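Local coordinates for protein serpin-ZX (Arabidopsis thaliana, PDB 3LE2) that inhibits target proteases, including metacaspase-9 and RD21A, by offering a reactive centre loop whose cleavage leads to covalent binding, thereby restraining programmed cell death, at residues A38-V43 with F286-S291; L60-F65 with N292-L297; F193-L196 with K200-A203; N247-L252 with I385-D390. All blocks are in the same frame, centred on the assembly; numbering follows the deposited sequence.

Interaction 1 of 4, residues A38-V43 with F286-S291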
# COMPACT_ATOMS: atom_id res chain seq x y z
N ALA A 38 3.50 2.16 3.11
CA ALA A 38 3.48 2.77 4.43
C ALA A 38 3.63 1.74 5.53
O ALA A 38 4.44 1.91 6.44
CB ALA A 38 2.20 3.56 4.62
N SER A 39 2.84 0.66 5.45
CA SER A 39 2.91 -0.42 6.44
C SER A 39 4.26 -1.13 6.41
O SER A 39 4.79 -1.52 7.45
CB SER A 39 1.81 -1.45 6.20
OG SER A 39 0.57 -0.81 6.03
N ILE A 40 4.80 -1.33 5.22
CA ILE A 40 6.10 -1.97 5.12
C ILE A 40 7.12 -1.09 5.83
O ILE A 40 7.96 -1.58 6.59
CB ILE A 40 6.55 -2.13 3.66
CG1 ILE A 40 5.57 -3.01 2.88
CG2 ILE A 40 7.96 -2.74 3.61
CD1 ILE A 40 5.59 -4.43 3.33
N ASN A 41 7.05 0.21 5.56
CA ASN A 41 8.02 1.16 6.11
C ASN A 41 7.86 1.34 7.61
O ASN A 41 8.84 1.64 8.31
CB ASN A 41 7.94 2.51 5.37
CG ASN A 41 8.50 2.43 3.96
OD1 ASN A 41 9.10 1.42 3.58
ND2 ASN A 41 8.33 3.48 3.18
N VAL A 42 6.64 1.13 8.10
CA VAL A 42 6.37 1.06 9.54
C VAL A 42 7.11 -0.12 10.20
O VAL A 42 7.68 0.02 11.28
CB VAL A 42 4.88 0.93 9.84
CG1 VAL A 42 4.67 0.39 11.26
CG2 VAL A 42 4.16 2.26 9.66
N VAL A 43 7.11 -1.28 9.54
CA VAL A 43 7.88 -2.42 10.04
C VAL A 43 9.39 -2.14 10.04
O VAL A 43 10.08 -2.41 11.03
CB VAL A 43 7.60 -3.70 9.23
CG1 VAL A 43 8.45 -4.84 9.76
CG2 VAL A 43 6.13 -4.06 9.30
N PHE A 286 -3.99 -9.60 -1.32
CA PHE A 286 -2.66 -9.99 -1.73
C PHE A 286 -1.75 -10.00 -0.52
O PHE A 286 -1.82 -9.11 0.33
CB PHE A 286 -2.11 -9.05 -2.82
CG PHE A 286 -0.74 -9.43 -3.29
CD1 PHE A 286 -0.58 -10.32 -4.34
CD2 PHE A 286 0.39 -8.92 -2.66
CE1 PHE A 286 0.68 -10.68 -4.76
CE2 PHE A 286 1.66 -9.28 -3.07
CZ PHE A 286 1.81 -10.16 -4.13
N GLY A 287 -0.93 -11.03 -0.42
CA GLY A 287 -0.07 -11.17 0.73
C GLY A 287 1.28 -11.69 0.30
O GLY A 287 1.42 -12.44 -0.69
N PHE A 288 2.31 -11.31 1.06
CA PHE A 288 3.63 -11.79 0.75
C PHE A 288 4.54 -11.60 1.93
O PHE A 288 4.23 -10.84 2.86
CB PHE A 288 4.18 -11.11 -0.53
CG PHE A 288 4.56 -9.66 -0.36
CD1 PHE A 288 3.60 -8.67 -0.22
CD2 PHE A 288 5.90 -9.28 -0.37
CE1 PHE A 288 3.96 -7.32 -0.08
CE2 PHE A 288 6.27 -7.94 -0.22
CZ PHE A 288 5.30 -6.96 -0.07
N ASP A 289 5.65 -12.32 1.91
CA ASP A 289 6.73 -12.12 2.86
C ASP A 289 7.71 -11.14 2.22
O ASP A 289 8.36 -11.46 1.23
CB ASP A 289 7.42 -13.46 3.14
CG ASP A 289 8.58 -13.34 4.12
OD1 ASP A 289 8.98 -12.20 4.45
OD2 ASP A 289 9.09 -14.39 4.55
N ALA A 290 7.80 -9.94 2.77
CA ALA A 290 8.60 -8.87 2.14
C ALA A 290 10.10 -9.14 2.15
O ALA A 290 10.86 -8.45 1.48
CB ALA A 290 8.32 -7.52 2.80
N SER A 291 10.53 -10.13 2.94
CA SER A 291 11.94 -10.27 3.26
C SER A 291 12.82 -10.41 2.01
O SER A 291 13.85 -9.74 1.89
CB SER A 291 12.17 -11.42 4.27
OG SER A 291 11.93 -12.67 3.67
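Phe-288 and Ala-290 both reach for one atom of the helix 37-49, the CD1 tip of Ile-40. Along 286-291, the first to arrive is Phe-288. Its chi1 of 73° sets CG between the backbone N and the carbonyl carbon and swings the ring's far end to the helix, where CZ lies 4.2 Å from Ile-40 CD1, which approaches obliquely. The large flat ring lets a strand residue span this gap.

Asp-289 works inside its own segment. Its OD1 accepts from Ser-291 N at 3.0 Å and from Ser-291 OG at 3.1 Å, both arriving from one face of the carboxylate; Ile-327 N bonds to the same oxygen. Aspartate suits this place because it caps the helix beginning at Ser-291 and ties the strand's end to its neighbour. Ala-290, in the turn, brings CB to 4.2 Å from Ile-40 CD1; its small methyl allows the close passage. Ser-291 then opens the helix.

His-329 of the adjacent strand touches Ile-40, Ser-39 and Phe-288. The arrangement belongs to the shutter region of the serpin fold, where this helix backs the centre of beta-sheet A, the sheet that opens to admit the cleaved reactive centre loop.

Interaction 2 of 4, residues L60-F65 with N292-L297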
# COMPACT_ATOMS: atom_id res chain seq x y z
N LEU A 60 18.11 3.20 7.77
CA LEU A 60 17.93 4.65 7.81
C LEU A 60 18.00 5.26 6.42
O LEU A 60 17.20 6.12 6.06
CB LEU A 60 18.97 5.31 8.72
CG LEU A 60 18.71 5.22 10.22
CD1 LEU A 60 19.83 5.92 10.99
CD2 LEU A 60 17.37 5.85 10.54
N SER A 61 18.97 4.81 5.62
CA SER A 61 19.16 5.34 4.28
C SER A 61 18.08 4.84 3.33
O SER A 61 17.70 5.53 2.39
CB SER A 61 20.55 4.99 3.74
OG SER A 61 21.56 5.58 4.55
N PHE A 62 17.57 3.63 3.59
CA PHE A 62 16.51 3.08 2.76
C PHE A 62 15.22 3.87 2.95
O PHE A 62 14.43 4.04 2.02
CB PHE A 62 16.28 1.61 3.10
CG PHE A 62 15.22 0.95 2.25
CD1 PHE A 62 15.55 0.34 1.05
CD2 PHE A 62 13.89 0.95 2.66
CE1 PHE A 62 14.57 -0.27 0.27
CE2 PHE A 62 12.90 0.34 1.88
CZ PHE A 62 13.25 -0.27 0.68
N LEU A 63 15.04 4.38 4.16
CA LEU A 63 13.78 4.99 4.55
C LEU A 63 13.80 6.50 4.44
O LEU A 63 12.77 7.15 4.64
CB LEU A 63 13.42 4.56 5.98
CG LEU A 63 12.98 3.11 6.13
CD1 LEU A 63 12.79 2.76 7.61
CD2 LEU A 63 11.71 2.85 5.31
N LYS A 64 14.98 7.06 4.16
CA LYS A 64 15.18 8.49 3.84
C LYS A 64 15.02 9.41 5.05
O LYS A 64 14.50 10.52 4.93
CB LYS A 64 14.25 8.96 2.71
CG LYS A 64 14.20 8.03 1.49
CD LYS A 64 15.59 7.83 0.88
CE LYS A 64 15.52 6.82 -0.27
NZ LYS A 64 16.84 6.43 -0.82
N PHE A 65 15.45 8.93 6.21
CA PHE A 65 15.43 9.74 7.42
C PHE A 65 16.77 9.53 8.08
O PHE A 65 17.38 8.47 7.92
CB PHE A 65 14.31 9.30 8.37
CG PHE A 65 12.94 9.76 7.95
CD1 PHE A 65 12.41 10.96 8.41
CD2 PHE A 65 12.17 8.99 7.09
CE1 PHE A 65 11.14 11.39 8.03
CE2 PHE A 65 10.90 9.42 6.71
CZ PHE A 65 10.39 10.62 7.18
N ASN A 292 12.39 -11.25 1.08
CA ASN A 292 13.16 -11.46 -0.15
C ASN A 292 13.22 -10.28 -1.12
O ASN A 292 14.30 -9.95 -1.61
CB ASN A 292 12.71 -12.73 -0.87
CG ASN A 292 13.29 -14.01 -0.24
OD1 ASN A 292 14.12 -13.97 0.68
ND2 ASN A 292 12.84 -15.16 -0.74
N VAL A 293 12.09 -9.62 -1.41
CA VAL A 293 12.17 -8.50 -2.35
C VAL A 293 13.02 -7.39 -1.76
O VAL A 293 13.71 -6.70 -2.50
CB VAL A 293 10.81 -7.89 -2.77
CG1 VAL A 293 9.92 -8.92 -3.41
CG2 VAL A 293 10.13 -7.22 -1.59
N LEU A 294 12.95 -7.21 -0.45
CA LEU A 294 13.73 -6.16 0.20
C LEU A 294 15.22 -6.46 0.08
O LEU A 294 16.00 -5.57 -0.27
CB LEU A 294 13.33 -5.97 1.65
CG LEU A 294 12.02 -5.22 1.87
CD1 LEU A 294 11.60 -5.38 3.32
CD2 LEU A 294 12.13 -3.75 1.49
N LYS A 295 15.63 -7.70 0.35
CA LYS A 295 17.01 -8.12 0.11
C LYS A 295 17.41 -7.81 -1.33
O LYS A 295 18.52 -7.34 -1.59
CB LYS A 295 17.18 -9.61 0.42
CG LYS A 295 17.38 -9.88 1.90
CD LYS A 295 16.95 -11.27 2.29
CE LYS A 295 17.83 -12.33 1.68
NZ LYS A 295 17.47 -13.65 2.27
N GLY A 296 16.48 -8.05 -2.25
CA GLY A 296 16.68 -7.73 -3.65
C GLY A 296 17.01 -6.27 -3.90
O GLY A 296 17.84 -5.97 -4.76
N LEU A 297 16.36 -5.36 -3.18
CA LEU A 297 16.65 -3.93 -3.30
C LEU A 297 17.87 -3.53 -2.49
O LEU A 297 18.14 -2.34 -2.30
CB LEU A 297 15.46 -3.09 -2.82
CG LEU A 297 14.19 -3.22 -3.65
CD1 LEU A 297 12.96 -3.00 -2.79
CD2 LEU A 297 14.24 -2.25 -4.81
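Phe-62 meets Leu-294 and Leu-297 across two short helices of the serpin fold, 54-63 and 291-296, the second following directly on strand 277-289, which belongs to beta-sheet A. The contact is a small apolar bridge between their ends, with no polar bond between the two segments, and one aromatic side chain does the spanning.

From CB, the chain of Phe-62 heads for the other helix: CG stands anti to the backbone N (chi1 -179°), which carries the ring outward from its own helix. CD2 comes first against a neighbour in sequence, Leu-63, whose CD2 sits in the ring plane at the edge, 3.9 Å from Phe-62 CD2. On the other flank, Phe-62 CE1 lies 4.3 Å from Leu-297 CB, again at the edge and close to the plane. CE2 is 4.2 Å from Leu-294 CD2, and at the far end CZ approaches that same methyl to 3.7 Å, obliquely to the ring. The two side chains cross at about a right angle, and of the two leucine branches CD2 does the touching.

Phenylalanine suits the span by its length. Leu-294 suits it by a methyl branch that reaches the ring end, whereas Leu-297 contributes its CB. Leu-44 of the helix 37-49 and Leu-299 also touch Phe-62, widening the apolar cluster, while Phe-303 packs on Leu-294. At the helix end, Leu-297 leaves helical backbone angles, yet its N still bonds to Val-293 O at 3.0 Å.

Interaction 3 of 4, residues F193-L196 with K200-A203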
# COMPACT_ATOMS: atom_id res chain seq x y z
N PHE A 193 -11.53 -7.19 -21.50
CA PHE A 193 -10.26 -6.78 -20.91
C PHE A 193 -9.14 -7.54 -21.62
O PHE A 193 -9.24 -8.75 -21.83
CB PHE A 193 -10.25 -7.05 -19.40
CG PHE A 193 -9.03 -6.52 -18.70
CD1 PHE A 193 -9.04 -5.28 -18.09
CD2 PHE A 193 -7.86 -7.26 -18.66
CE1 PHE A 193 -7.93 -4.80 -17.45
CE2 PHE A 193 -6.73 -6.78 -18.03
CZ PHE A 193 -6.76 -5.55 -17.43
N HIS A 194 -8.09 -6.84 -22.01
CA HIS A 194 -7.01 -7.47 -22.76
C HIS A 194 -5.88 -7.87 -21.83
O HIS A 194 -5.17 -7.02 -21.28
CB HIS A 194 -6.49 -6.53 -23.87
CG HIS A 194 -7.53 -6.17 -24.89
ND1 HIS A 194 -8.51 -5.23 -24.65
CD2 HIS A 194 -7.76 -6.64 -26.14
CE1 HIS A 194 -9.29 -5.13 -25.71
NE2 HIS A 194 -8.86 -5.97 -26.63
N LEU A 195 -5.73 -9.18 -21.65
CA LEU A 195 -4.70 -9.75 -20.78
C LEU A 195 -3.31 -9.61 -21.41
O LEU A 195 -3.17 -9.54 -22.63
CB LEU A 195 -5.00 -11.22 -20.52
CG LEU A 195 -5.61 -11.70 -19.20
CD1 LEU A 195 -6.66 -10.76 -18.64
CD2 LEU A 195 -6.21 -13.09 -19.40
N LEU A 196 -2.28 -9.58 -20.57
CA LEU A 196 -0.90 -9.49 -21.06
C LEU A 196 -0.48 -10.72 -21.88
O LEU A 196 0.39 -10.64 -22.75
CB LEU A 196 0.06 -9.27 -19.88
CG LEU A 196 -0.01 -7.92 -19.15
CD1 LEU A 196 0.80 -7.95 -17.85
CD2 LEU A 196 0.46 -6.79 -20.07
N LYS A 200 -8.11 -12.23 -24.31
CA LYS A 200 -9.09 -11.29 -23.78
C LYS A 200 -10.05 -12.05 -22.86
O LYS A 200 -10.16 -13.28 -22.95
CB LYS A 200 -9.89 -10.64 -24.92
CG LYS A 200 -9.08 -9.86 -25.95
CD LYS A 200 -8.48 -10.76 -27.03
CE LYS A 200 -8.04 -9.97 -28.27
NZ LYS A 200 -6.94 -8.97 -28.02
N VAL A 201 -10.73 -11.32 -21.98
CA VAL A 201 -11.74 -11.89 -21.08
C VAL A 201 -12.88 -10.89 -20.89
O VAL A 201 -12.67 -9.68 -20.98
CB VAL A 201 -11.16 -12.23 -19.69
CG1 VAL A 201 -10.24 -13.45 -19.79
CG2 VAL A 201 -10.44 -11.02 -19.08
N THR A 202 -14.09 -11.40 -20.63
CA THR A 202 -15.26 -10.53 -20.48
C THR A 202 -15.47 -10.16 -19.02
O THR A 202 -15.51 -11.03 -18.15
CB THR A 202 -16.53 -11.21 -21.03
OG1 THR A 202 -16.36 -11.48 -22.42
CG2 THR A 202 -17.74 -10.31 -20.84
N ALA A 203 -15.61 -8.87 -18.76
CA ALA A 203 -15.67 -8.38 -17.39
C ALA A 203 -16.57 -7.14 -17.25
O ALA A 203 -16.79 -6.42 -18.22
CB ALA A 203 -14.25 -8.08 -16.88
O HOH W 1 -4.80 -9.20 -25.30
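Phe-193 and Val-201 are joined by a pair of backbone hydrogen bonds, Phe-193 N to Val-201 O at 2.8 Å and Val-201 N to Phe-193 O at 3.0 Å. They form an antiparallel hydrogen-bonded pair in the hairpin of strands 189-194 and 200-207; His-194 and Lys-200 make the adjoining non-hydrogen-bonded pair.

On the face of Phe-193 and Val-201, the beta-branched valine packs against both Phe-193 and the residue beyond the strand, Leu-195. Its CG2 lies 4.0 Å from Phe-193 CB and 3.8 Å from Leu-195 CD1, and the side chains of Leu-195 and Val-201 cross at about a right angle.

The opposite face carries a polar pair. Lys-200, bent at chi2 (83°) and again at chi4, curls back so that its CG passes 3.5 Å from His-194 CD2 while NZ comes to 3.1 Å from the same ring carbon. The ammonium lies near the ring plane, at its edge, so this is neither a cation-pi stack nor a hydrogen bond. A positive charge so close would probably disfavour protonation of the imidazole. One water receives a weak bond from NZ and donates to Leu-195 O. Lysine suits this exposed position because its long chain can fold over a neighbour while its amine can still reach a water.

Further out, His-194 ND1 bonds to Asp-367 O, which helps fix the ring. Pro-369 and Pro-391 pack on Phe-193. The hairpin belongs to beta-sheet C, in the gate region of serpins, with strand 200-207 lying between 189-194 and strand 277-289.

Interaction 4 of 4, residues N247-L252 with I385-D390; sequences NGLSDL and IGQVVD
Leu-249 sends its CD2 methyl from the first turn of the helix 249-258 to Gln-387 and Val-389, near the end of strand 382-388. The apolar part of the contact is simple. A chi1 of -168° turns the leucine chain away from the backbone N and one branch toward the strand, and that CD2 lies 4.0 Å from Val-389 CG1 and 4.1 Å from Gln-387 CB. The side chains of Leu-249 and Val-389 cross at about a right angle, with methyl against methyl. Leucine suits the buried side of the helix, and the compact valine suits the place where the strand gives way to loop. Leu-371 and Pro-369 also touch Leu-249 and enlarge the apolar patch.

A second kind of contact sets that same methyl against an oxygen: Leu-249 CD2 is 3.4 Å from Gln-387 OE1, a close van der Waals approach and not a hydrogen bond. In the glutamine a chi1 of 75° tucks CG in between the two backbone branches, and the chain is extended beyond it, which brings OE1 to the leucine methyl, the two side chains crossing at an oblique angle.

The hydrogen bonds are made with other partners. Gln-387 NE2 bonds to Ser-31 O, an apt use of a long amide side chain in a buried place, since it fixes how the amide is turned. Val-389 N bonds to Asn-32 OD1. Within the helix, Leu-252 N bonds to Gly-248 O at 3.0 Å.

Here a short helix covers beta-sheet B, whose strands 370-376 and 382-388 form a central part of the serpin core.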
# COMPACT_ATOMS: atom_id res chain seq x y z
N ASN A 247 -0.02 -3.74 -23.66
CA ASN A 247 1.04 -4.39 -22.91
C ASN A 247 2.04 -3.38 -22.35
O ASN A 247 3.19 -3.74 -22.11
CB ASN A 247 1.78 -5.39 -23.80
CG ASN A 247 2.51 -4.72 -24.95
OD1 ASN A 247 2.24 -3.56 -25.28
ND2 ASN A 247 3.45 -5.43 -25.56
N GLY A 248 1.61 -2.14 -22.13
CA GLY A 248 2.56 -1.09 -21.80
C GLY A 248 2.97 -1.03 -20.34
O GLY A 248 3.87 -0.26 -19.97
N LEU A 249 2.32 -1.84 -19.51
CA LEU A 249 2.47 -1.71 -18.07
C LEU A 249 3.92 -1.70 -17.62
O LEU A 249 4.36 -0.82 -16.89
CB LEU A 249 1.68 -2.80 -17.31
CG LEU A 249 1.54 -2.57 -15.80
CD1 LEU A 249 1.09 -1.14 -15.56
CD2 LEU A 249 0.54 -3.53 -15.18
N SER A 250 4.67 -2.70 -18.05
CA SER A 250 6.02 -2.87 -17.57
C SER A 250 6.88 -1.64 -17.87
O SER A 250 7.65 -1.20 -17.02
CB SER A 250 6.66 -4.12 -18.17
OG SER A 250 7.94 -4.32 -17.61
N ASP A 251 6.74 -1.10 -19.07
CA ASP A 251 7.55 0.05 -19.46
C ASP A 251 7.14 1.29 -18.67
O ASP A 251 7.99 2.09 -18.26
CB ASP A 251 7.43 0.29 -20.96
CG ASP A 251 8.27 -0.68 -21.79
OD1 ASP A 251 8.99 -1.52 -21.20
OD2 ASP A 251 8.21 -0.59 -23.03
N LEU A 252 5.84 1.45 -18.45
CA LEU A 252 5.35 2.57 -17.67
C LEU A 252 5.92 2.52 -16.27
O LEU A 252 6.31 3.54 -15.72
CB LEU A 252 3.83 2.56 -17.60
CG LEU A 252 3.27 3.64 -16.69
CD1 LEU A 252 3.73 5.01 -17.17
CD2 LEU A 252 1.73 3.54 -16.66
N ILE A 385 0.02 0.59 -3.28
CA ILE A 385 0.42 0.52 -4.68
C ILE A 385 0.01 -0.86 -5.20
O ILE A 385 0.11 -1.86 -4.49
CB ILE A 385 1.94 0.68 -4.87
CG1 ILE A 385 2.42 2.00 -4.25
CG2 ILE A 385 2.34 0.59 -6.36
CD1 ILE A 385 3.92 2.18 -4.27
N GLY A 386 -0.47 -0.93 -6.44
CA GLY A 386 -0.90 -2.20 -6.99
C GLY A 386 -0.93 -2.22 -8.50
O GLY A 386 -0.72 -1.20 -9.17
N GLN A 387 -1.20 -3.39 -9.05
CA GLN A 387 -1.42 -3.53 -10.47
C GLN A 387 -2.64 -4.41 -10.67
O GLN A 387 -2.80 -5.42 -9.99
CB GLN A 387 -0.21 -4.14 -11.16
CG GLN A 387 0.00 -5.64 -10.96
CD GLN A 387 1.07 -6.16 -11.89
OE1 GLN A 387 1.78 -5.37 -12.54
NE2 GLN A 387 1.20 -7.49 -12.00
N VAL A 388 -3.51 -4.01 -11.60
CA VAL A 388 -4.65 -4.81 -12.01
C VAL A 388 -4.31 -5.37 -13.38
O VAL A 388 -4.27 -4.63 -14.37
CB VAL A 388 -5.95 -3.96 -12.08
CG1 VAL A 388 -7.13 -4.81 -12.49
CG2 VAL A 388 -6.23 -3.31 -10.74
N VAL A 389 -4.01 -6.66 -13.43
CA VAL A 389 -3.68 -7.32 -14.69
C VAL A 389 -4.78 -8.28 -15.11
O VAL A 389 -4.81 -8.73 -16.25
CB VAL A 389 -2.32 -8.07 -14.63
CG1 VAL A 389 -1.16 -7.08 -14.52
CG2 VAL A 389 -2.30 -9.08 -13.48
N ASP A 390 -5.69 -8.57 -14.19
CA ASP A 390 -6.83 -9.43 -14.47
C ASP A 390 -7.96 -9.15 -13.49
O ASP A 390 -7.93 -9.63 -12.36
CB ASP A 390 -6.41 -10.90 -14.39
CG ASP A 390 -7.59 -11.86 -14.44
OD1 ASP A 390 -8.75 -11.41 -14.62
OD2 ASP A 390 -7.36 -13.07 -14.28

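The four contacts fall into two pairs. Interactions 1 and 2 have centres about 12 Å apart and touch through Asn-41 OD1 and Leu-63 CD2 at 3.4 Å; helix 37-49 leads on to helix 54-63, as strand 277-289 leads on to helix 291-296. Interactions 3 and 4, with centres about 13 Å apart, meet where Phe-193 CE2 approaches Val-389 O at 3.3 Å, joining the hairpin to the end of strand 382-388. Between the pairs, interactions 1 and 4 come within about 7 Å at their nearest atoms, whereas the centres of 2 and 3 are about 35 Å apart. All four lie away from the reactive bond, Arg-353 to Gly-354.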